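Local coordinates for protein histidine--tRNA ligase (Staphylococcus aureus, PDB 1QE0) that attaches histidine to its cognate tRNA at the expense of ATP, working as a homodimeric class II aminoacyl-tRNA synthetase, at residues A145-I150 against T265-M270; Y241-D244 against P248-E251. All coordinates share one frame; numbering follows the deposited sequence.

Contact 1. Residues A145-I150 against T265-M270; sequences AMVMHI and TAFELM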
ATOM      1  N   ALA A 145     -11.227   5.999  18.131  1.00  4.02           N
ATOM      2  CA  ALA A 145     -12.190   4.987  17.768  1.00  4.06           C
ATOM      3  C   ALA A 145     -11.605   4.224  16.563  1.00 11.39           C
ATOM      4  O   ALA A 145     -11.766   2.997  16.445  1.00 13.90           O
ATOM      5  CB  ALA A 145     -13.478   5.650  17.391  1.00  2.05           C
ATOM      6  N   MET A 146     -10.896   4.952  15.691  1.00 14.57           N
ATOM      7  CA  MET A 146     -10.268   4.379  14.493  1.00 15.43           C
ATOM      8  C   MET A 146      -9.125   3.413  14.848  1.00 16.53           C
ATOM      9  O   MET A 146      -9.111   2.266  14.375  1.00 14.34           O
ATOM     10  CB  MET A 146      -9.734   5.504  13.581  1.00 14.30           C
ATOM     11  CG  MET A 146      -9.032   5.023  12.315  1.00 11.63           C
ATOM     12  SD  MET A 146      -7.964   6.295  11.591  1.00 14.01           S
ATOM     13  CE  MET A 146      -9.118   7.275  10.840  1.00  2.00           C
ATOM     14  N   VAL A 147      -8.174   3.870  15.675  1.00 17.20           N
ATOM     15  CA  VAL A 147      -7.042   3.033  16.042  1.00 14.39           C
ATOM     16  C   VAL A 147      -7.579   1.753  16.670  1.00 18.05           C
ATOM     17  O   VAL A 147      -6.979   0.699  16.528  1.00 23.44           O
ATOM     18  CB  VAL A 147      -6.012   3.778  16.940  1.00 10.35           C
ATOM     19  CG1 VAL A 147      -6.650   4.251  18.197  1.00 17.39           C
ATOM     20  CG2 VAL A 147      -4.840   2.876  17.279  1.00  9.89           C
ATOM     21  N   MET A 148      -8.768   1.825  17.266  1.00 17.51           N
ATOM     22  CA  MET A 148      -9.376   0.653  17.872  1.00 12.98           C
ATOM     23  C   MET A 148     -10.012  -0.178  16.772  1.00 13.87           C
ATOM     24  O   MET A 148      -9.885  -1.411  16.728  1.00 14.03           O
ATOM     25  CB  MET A 148     -10.449   1.079  18.852  1.00 15.29           C
ATOM     26  CG  MET A 148     -10.601   0.121  19.983  1.00 23.31           C
ATOM     27  SD  MET A 148      -9.186   0.252  21.052  1.00 27.15           S
ATOM     28  CE  MET A 148      -9.933  -0.262  22.551  1.00 31.07           C
ATOM     29  N   HIS A 149     -10.684   0.510  15.861  1.00 10.71           N
ATOM     30  CA  HIS A 149     -11.351  -0.139  14.762  1.00  5.75           C
ATOM     31  C   HIS A 149     -10.339  -0.922  13.914  1.00  9.55           C
ATOM     32  O   HIS A 149     -10.558  -2.095  13.610  1.00 15.35           O
ATOM     33  CB  HIS A 149     -12.086   0.907  13.931  1.00  2.00           C
ATOM     34  CG  HIS A 149     -13.085   0.365  12.966  1.00  3.45           C
ATOM     35  ND1 HIS A 149     -13.792   1.123  12.081  1.00  2.75           N
ATOM     36  CD2 HIS A 149     -13.483  -0.920  12.725  1.00  4.60           C
ATOM     37  CE1 HIS A 149     -14.571   0.377  11.339  1.00  2.51           C
ATOM     38  NE2 HIS A 149     -14.400  -0.873  11.706  1.00  2.55           N
ATOM     39  N   ILE A 150      -9.225  -0.298  13.550  1.00  8.96           N
ATOM     40  CA  ILE A 150      -8.228  -0.976  12.709  1.00  8.92           C
ATOM     41  C   ILE A 150      -7.919  -2.377  13.215  1.00 10.11           C
ATOM     42  O   ILE A 150      -8.205  -3.371  12.532  1.00 11.18           O
ATOM     43  CB  ILE A 150      -6.916  -0.155  12.595  1.00  4.60           C
ATOM     44  CG1 ILE A 150      -7.146   1.023  11.654  1.00  5.04           C
ATOM     45  CG2 ILE A 150      -5.758  -1.025  12.113  1.00  2.00           C
ATOM     46  CD1 ILE A 150      -6.120   2.121  11.796  1.00  5.87           C
ATOM     47  N   THR A 265      -4.326  14.975  24.076  1.00 13.50           N
ATOM     48  CA  THR A 265      -4.373  13.528  24.006  1.00 14.88           C
ATOM     49  C   THR A 265      -3.139  12.785  23.574  1.00 15.62           C
ATOM     50  O   THR A 265      -2.499  13.136  22.585  1.00 24.29           O
ATOM     51  CB  THR A 265      -5.534  13.084  23.205  1.00  8.03           C
ATOM     52  OG1 THR A 265      -6.677  13.679  23.796  1.00 16.34           O
ATOM     53  CG2 THR A 265      -5.690  11.569  23.266  1.00  5.79           C
ATOM     54  N   ALA A 266      -2.791  11.781  24.366  1.00 10.83           N
ATOM     55  CA  ALA A 266      -1.642  10.940  24.107  1.00  5.74           C
ATOM     56  C   ALA A 266      -2.216   9.563  24.360  1.00  7.22           C
ATOM     57  O   ALA A 266      -3.067   9.411  25.230  1.00  3.26           O
ATOM     58  CB  ALA A 266      -0.536  11.248  25.075  1.00  4.43           C
ATOM     59  N   PHE A 267      -1.869   8.601  23.511  1.00  9.19           N
ATOM     60  CA  PHE A 267      -2.382   7.265  23.679  1.00 11.02           C
ATOM     61  C   PHE A 267      -1.439   6.211  23.136  1.00 13.18           C
ATOM     62  O   PHE A 267      -0.473   6.521  22.428  1.00 13.73           O
ATOM     63  CB  PHE A 267      -3.778   7.123  23.067  1.00 12.39           C
ATOM     64  CG  PHE A 267      -3.780   7.048  21.576  1.00 15.88           C
ATOM     65  CD1 PHE A 267      -3.744   8.211  20.810  1.00 17.21           C
ATOM     66  CD2 PHE A 267      -3.757   5.804  20.931  1.00 17.82           C
ATOM     67  CE1 PHE A 267      -3.682   8.145  19.422  1.00 13.82           C
ATOM     68  CE2 PHE A 267      -3.695   5.720  19.533  1.00 18.53           C
ATOM     69  CZ  PHE A 267      -3.654   6.892  18.784  1.00 12.93           C
ATOM     70  N   GLU A 268      -1.742   4.963  23.488  1.00 11.84           N
ATOM     71  CA  GLU A 268      -0.969   3.816  23.088  1.00  9.80           C
ATOM     72  C   GLU A 268      -1.950   2.680  23.126  1.00 13.74           C
ATOM     73  O   GLU A 268      -2.764   2.628  24.046  1.00 13.96           O
ATOM     74  CB  GLU A 268       0.119   3.589  24.097  1.00  6.81           C
ATOM     75  CG  GLU A 268       1.447   3.659  23.445  1.00 25.93           C
ATOM     76  CD  GLU A 268       2.591   3.554  24.417  1.00 34.21           C
ATOM     77  OE1 GLU A 268       3.575   4.307  24.223  1.00 41.40           O
ATOM     78  OE2 GLU A 268       2.520   2.721  25.354  1.00 38.26           O
ATOM     79  N   LEU A 269      -1.980   1.861  22.073  1.00 15.09           N
ATOM     80  CA  LEU A 269      -2.888   0.718  22.013  1.00 13.79           C
ATOM     81  C   LEU A 269      -1.983  -0.422  22.379  1.00 19.42           C
ATOM     82  O   LEU A 269      -0.842  -0.497  21.893  1.00 20.28           O
ATOM     83  CB  LEU A 269      -3.422   0.472  20.601  1.00  6.51           C
ATOM     84  CG  LEU A 269      -4.841  -0.112  20.494  1.00  8.01           C
ATOM     85  CD1 LEU A 269      -5.135  -0.607  19.135  1.00  3.08           C
ATOM     86  CD2 LEU A 269      -5.040  -1.225  21.431  1.00 10.39           C
ATOM     87  N   MET A 270      -2.432  -1.281  23.280  1.00 22.83           N
ATOM     88  CA  MET A 270      -1.573  -2.385  23.634  1.00 24.06           C
ATOM     89  C   MET A 270      -2.226  -3.746  23.628  1.00 23.35           C
ATOM     90  O   MET A 270      -3.451  -3.887  23.677  1.00 17.60           O
ATOM     91  CB  MET A 270      -0.763  -2.115  24.914  1.00 27.21           C
ATOM     92  CG  MET A 270      -1.043  -0.792  25.604  1.00 25.56           C
ATOM     93  SD  MET A 270       0.318  -0.315  26.669  1.00 23.74           S
ATOM     94  CE  MET A 270       1.573  -0.089  25.464  1.00 25.67           C
TER
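V147 projects from helix 137-153 into the dip between F267 and L269, two residues of strand 265-272 whose CB atoms face the helix. Within the segments the helix and strand axes run nearly parallel, 13° apart, and approach to 9.9 Å, as helix 137-153 packs on the mixed, largely antiparallel sheet of the class II catalytic domain. The closest backbone pairing is V147 with L269, at 7.6 Å between CA atoms.

Both branches of the valine meet the same ring atom, and one of them reaches the leucine as well. V147 CG1 sits 3.6 Å from F267 CE2, approaching the ring obliquely. V147 CG2, anti to the backbone N, fills the dip: it is 3.8 Å from F267 CE2 and 4.0 Å from L269 CD1. Valine and phenylalanine reach for each other from opposite directions, whereas valine and leucine slide past one another. L269 CD1 also lies 3.4 Å from V147 O. The next residue, M148, adds a looser touch from a second side, roughly at right angles to V147, with M148 SD 4.4 Å from L269 CG.

The fit continues into the sheet. F267 also packs on L161 and I163 of strand 159-165 and on F306 of strand 302-309, while L269 rests on L159. Helix 13-33 covers another side of helix 137-153, through M146, H149 and I150.

No hydrogen bond crosses between the segments, and all four touching residues are buried. The contact therefore rests on apolar packing, with no polar bond between the segments to fix its register.

Contact 2. Residues Y241-D244 against P248-E251; sequences YLDD and PYTE. Unlike the reference sequence in segment 248-251: T250 (reference Ile).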
ATOM      1  N   TYR A 241     -16.498  11.072  25.160  1.00 12.72           N
ATOM      2  CA  TYR A 241     -16.747  10.467  23.861  1.00 14.00           C
ATOM      3  C   TYR A 241     -16.425   8.991  23.833  1.00 14.52           C
ATOM      4  O   TYR A 241     -17.187   8.193  23.275  1.00 11.98           O
ATOM      5  CB  TYR A 241     -15.949  11.200  22.796  1.00 16.98           C
ATOM      6  CG  TYR A 241     -16.628  12.476  22.381  1.00 13.32           C
ATOM      7  CD1 TYR A 241     -17.986  12.478  22.096  1.00 10.37           C
ATOM      8  CD2 TYR A 241     -15.913  13.655  22.205  1.00 10.95           C
ATOM      9  CE1 TYR A 241     -18.611  13.603  21.634  1.00  8.72           C
ATOM     10  CE2 TYR A 241     -16.545  14.802  21.741  1.00 13.67           C
ATOM     11  CZ  TYR A 241     -17.903  14.749  21.453  1.00  7.61           C
ATOM     12  OH  TYR A 241     -18.586  15.820  20.932  1.00 22.69           O
ATOM     13  N   LEU A 242     -15.284   8.627  24.415  1.00 16.85           N
ATOM     14  CA  LEU A 242     -14.884   7.228  24.487  1.00 12.95           C
ATOM     15  C   LEU A 242     -15.964   6.477  25.236  1.00 11.80           C
ATOM     16  O   LEU A 242     -16.385   5.417  24.817  1.00 12.83           O
ATOM     17  CB  LEU A 242     -13.540   7.080  25.199  1.00 14.16           C
ATOM     18  CG  LEU A 242     -12.308   7.029  24.283  1.00 13.17           C
ATOM     19  CD1 LEU A 242     -12.683   7.489  22.842  1.00  2.04           C
ATOM     20  CD2 LEU A 242     -11.136   7.834  24.926  1.00  2.00           C
ATOM     21  N   ASP A 243     -16.482   7.060  26.301  1.00 12.56           N
ATOM     22  CA  ASP A 243     -17.527   6.392  27.045  1.00 14.30           C
ATOM     23  C   ASP A 243     -18.752   6.266  26.163  1.00 17.13           C
ATOM     24  O   ASP A 243     -19.351   5.204  26.085  1.00 15.94           O
ATOM     25  CB  ASP A 243     -17.844   7.137  28.338  1.00 23.26           C
ATOM     26  CG  ASP A 243     -16.626   7.243  29.272  1.00 33.43           C
ATOM     27  OD1 ASP A 243     -16.471   8.274  29.977  1.00 42.89           O
ATOM     28  OD2 ASP A 243     -15.809   6.298  29.297  1.00 35.89           O
ATOM     29  N   ASP A 244     -19.089   7.337  25.448  1.00 23.76           N
ATOM     30  CA  ASP A 244     -20.241   7.358  24.528  1.00 24.12           C
ATOM     31  C   ASP A 244     -20.156   6.197  23.552  1.00 23.03           C
ATOM     32  O   ASP A 244     -21.085   5.410  23.422  1.00 22.33           O
ATOM     33  CB  ASP A 244     -20.199   8.604  23.650  1.00 36.70           C
ATOM     34  CG  ASP A 244     -20.756   9.835  24.313  1.00 48.36           C
ATOM     35  OD1 ASP A 244     -20.197  10.279  25.345  1.00 56.48           O
ATOM     36  OD2 ASP A 244     -21.707  10.419  23.739  1.00 56.03           O
ATOM     37  N   PRO A 248     -13.308   1.213  25.766  1.00 13.78           N
ATOM     38  CA  PRO A 248     -12.674   1.137  27.074  1.00 14.95           C
ATOM     39  C   PRO A 248     -11.270   1.703  26.971  1.00 16.08           C
ATOM     40  O   PRO A 248     -10.636   1.560  25.921  1.00 21.91           O
ATOM     41  CB  PRO A 248     -12.650  -0.369  27.341  1.00 17.39           C
ATOM     42  CG  PRO A 248     -13.689  -0.940  26.417  1.00 16.37           C
ATOM     43  CD  PRO A 248     -13.448  -0.129  25.189  1.00 16.10           C
ATOM     44  N   TYR A 249     -10.788   2.313  28.058  1.00 10.74           N
ATOM     45  CA  TYR A 249      -9.475   2.920  28.087  1.00  8.36           C
ATOM     46  C   TYR A 249      -8.889   2.948  29.489  1.00 11.80           C
ATOM     47  O   TYR A 249      -9.606   2.991  30.489  1.00 16.95           O
ATOM     48  CB  TYR A 249      -9.576   4.347  27.603  1.00  9.37           C
ATOM     49  CG  TYR A 249     -10.386   5.193  28.521  1.00  6.93           C
ATOM     50  CD1 TYR A 249      -9.802   5.795  29.621  1.00 12.21           C
ATOM     51  CD2 TYR A 249     -11.742   5.384  28.302  1.00 12.34           C
ATOM     52  CE1 TYR A 249     -10.540   6.572  30.495  1.00 17.23           C
ATOM     53  CE2 TYR A 249     -12.503   6.166  29.171  1.00 20.36           C
ATOM     54  CZ  TYR A 249     -11.892   6.761  30.271  1.00 20.71           C
ATOM     55  OH  TYR A 249     -12.617   7.556  31.136  1.00 26.90           O
ATOM     56  N   THR A 250      -7.574   3.048  29.545  1.00 13.74           N
ATOM     57  CA  THR A 250      -6.865   3.091  30.799  1.00 13.97           C
ATOM     58  C   THR A 250      -6.114   4.418  30.789  1.00 12.55           C
ATOM     59  O   THR A 250      -5.440   4.756  29.817  1.00 14.36           O
ATOM     60  CB  THR A 250      -5.831   1.901  30.927  1.00 19.97           C
ATOM     61  OG1 THR A 250      -6.318   0.722  30.262  1.00 21.84           O
ATOM     62  CG2 THR A 250      -5.606   1.545  32.395  1.00 16.20           C
ATOM     63  N   GLU A 251      -6.266   5.191  31.854  1.00  9.19           N
ATOM     64  CA  GLU A 251      -5.564   6.458  31.960  1.00 10.04           C
ATOM     65  C   GLU A 251      -4.199   6.242  32.596  1.00  8.05           C
ATOM     66  O   GLU A 251      -4.101   5.897  33.743  1.00  9.15           O
ATOM     67  CB  GLU A 251      -6.364   7.415  32.808  1.00  6.45           C
ATOM     68  CG  GLU A 251      -7.798   7.488  32.400  1.00 16.99           C
ATOM     69  CD  GLU A 251      -8.512   8.620  33.073  1.00 20.50           C
ATOM     70  OE1 GLU A 251      -7.934   9.723  33.148  1.00 25.96           O
ATOM     71  OE2 GLU A 251      -9.648   8.418  33.534  1.00 24.27           O
TER
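Y249 folds back against L242 and D243, across the short connection that leads from helix 231-245 into strand 250-251. The arrangement is consistent with the end of a beta-alpha-beta crossover whose connection is long and holds further helices: strand 250-251 lies parallel to strand 159-165, bonding through the backbone of T250 to L161 and I163, and helix 231-245 belongs to the connection between the two. The backbones stay well separated, with L242 and P248 the nearest pair at 7.0 Å between CA atoms, so side chains bridge the gap.

The tyrosine can be followed outward. Its CB points toward the helix, and a chi1 of 65° sets CG between the backbone N and the carbonyl carbon; from there the ring runs across the helix, past L242 and toward the D243 carboxylate. Y249 CD2 is the first ring atom to meet the helix, 4.0 Å from L242 CB, which comes at the ring obliquely. Next, Y249 CE2 has D243 OD2 at its edge, near the ring plane, at 3.3 Å, a placement compatible with a C-H edge contact. The carboxylate and ring planes are 31° apart. Y249 CZ is already more distant from D243 OD2, at 4.1 Å.

L242 links the connection to the interior, also packing on I163 and on L144 of helix 137-153; Y249 shares I163. E251, whose CG lies in the plane of the tyrosine ring at its edge, forms a salt bridge to K239 farther back on the helix. At the tip of the tyrosine, Y249 OH stands 3.9 Å from D243 OD2 and 4.1 Å from D243 OD1, and no hydrogen bond joins the two side chains.

Contacts 1 and 2 have their centres 11 Å apart in the class II catalytic domain and reach the same mixed sheet. Along the chain the order is 145-150, 241-244, 248-251, 265-270, so the local connection of contact 2 falls wholly between the two halves of the long-range contact 1. Strand 159-165 lies between the strands involved, pairing parallel with 250-251 and antiparallel with 265-272. The contacts touch directly, M148 CE packing 3.9 Å from P248 O. Helices 137-153 and 231-245 thus cover adjoining parts of the sheet, and both also meet the second subunit: H149 stacks on its H354, and Y241 packs on its R343.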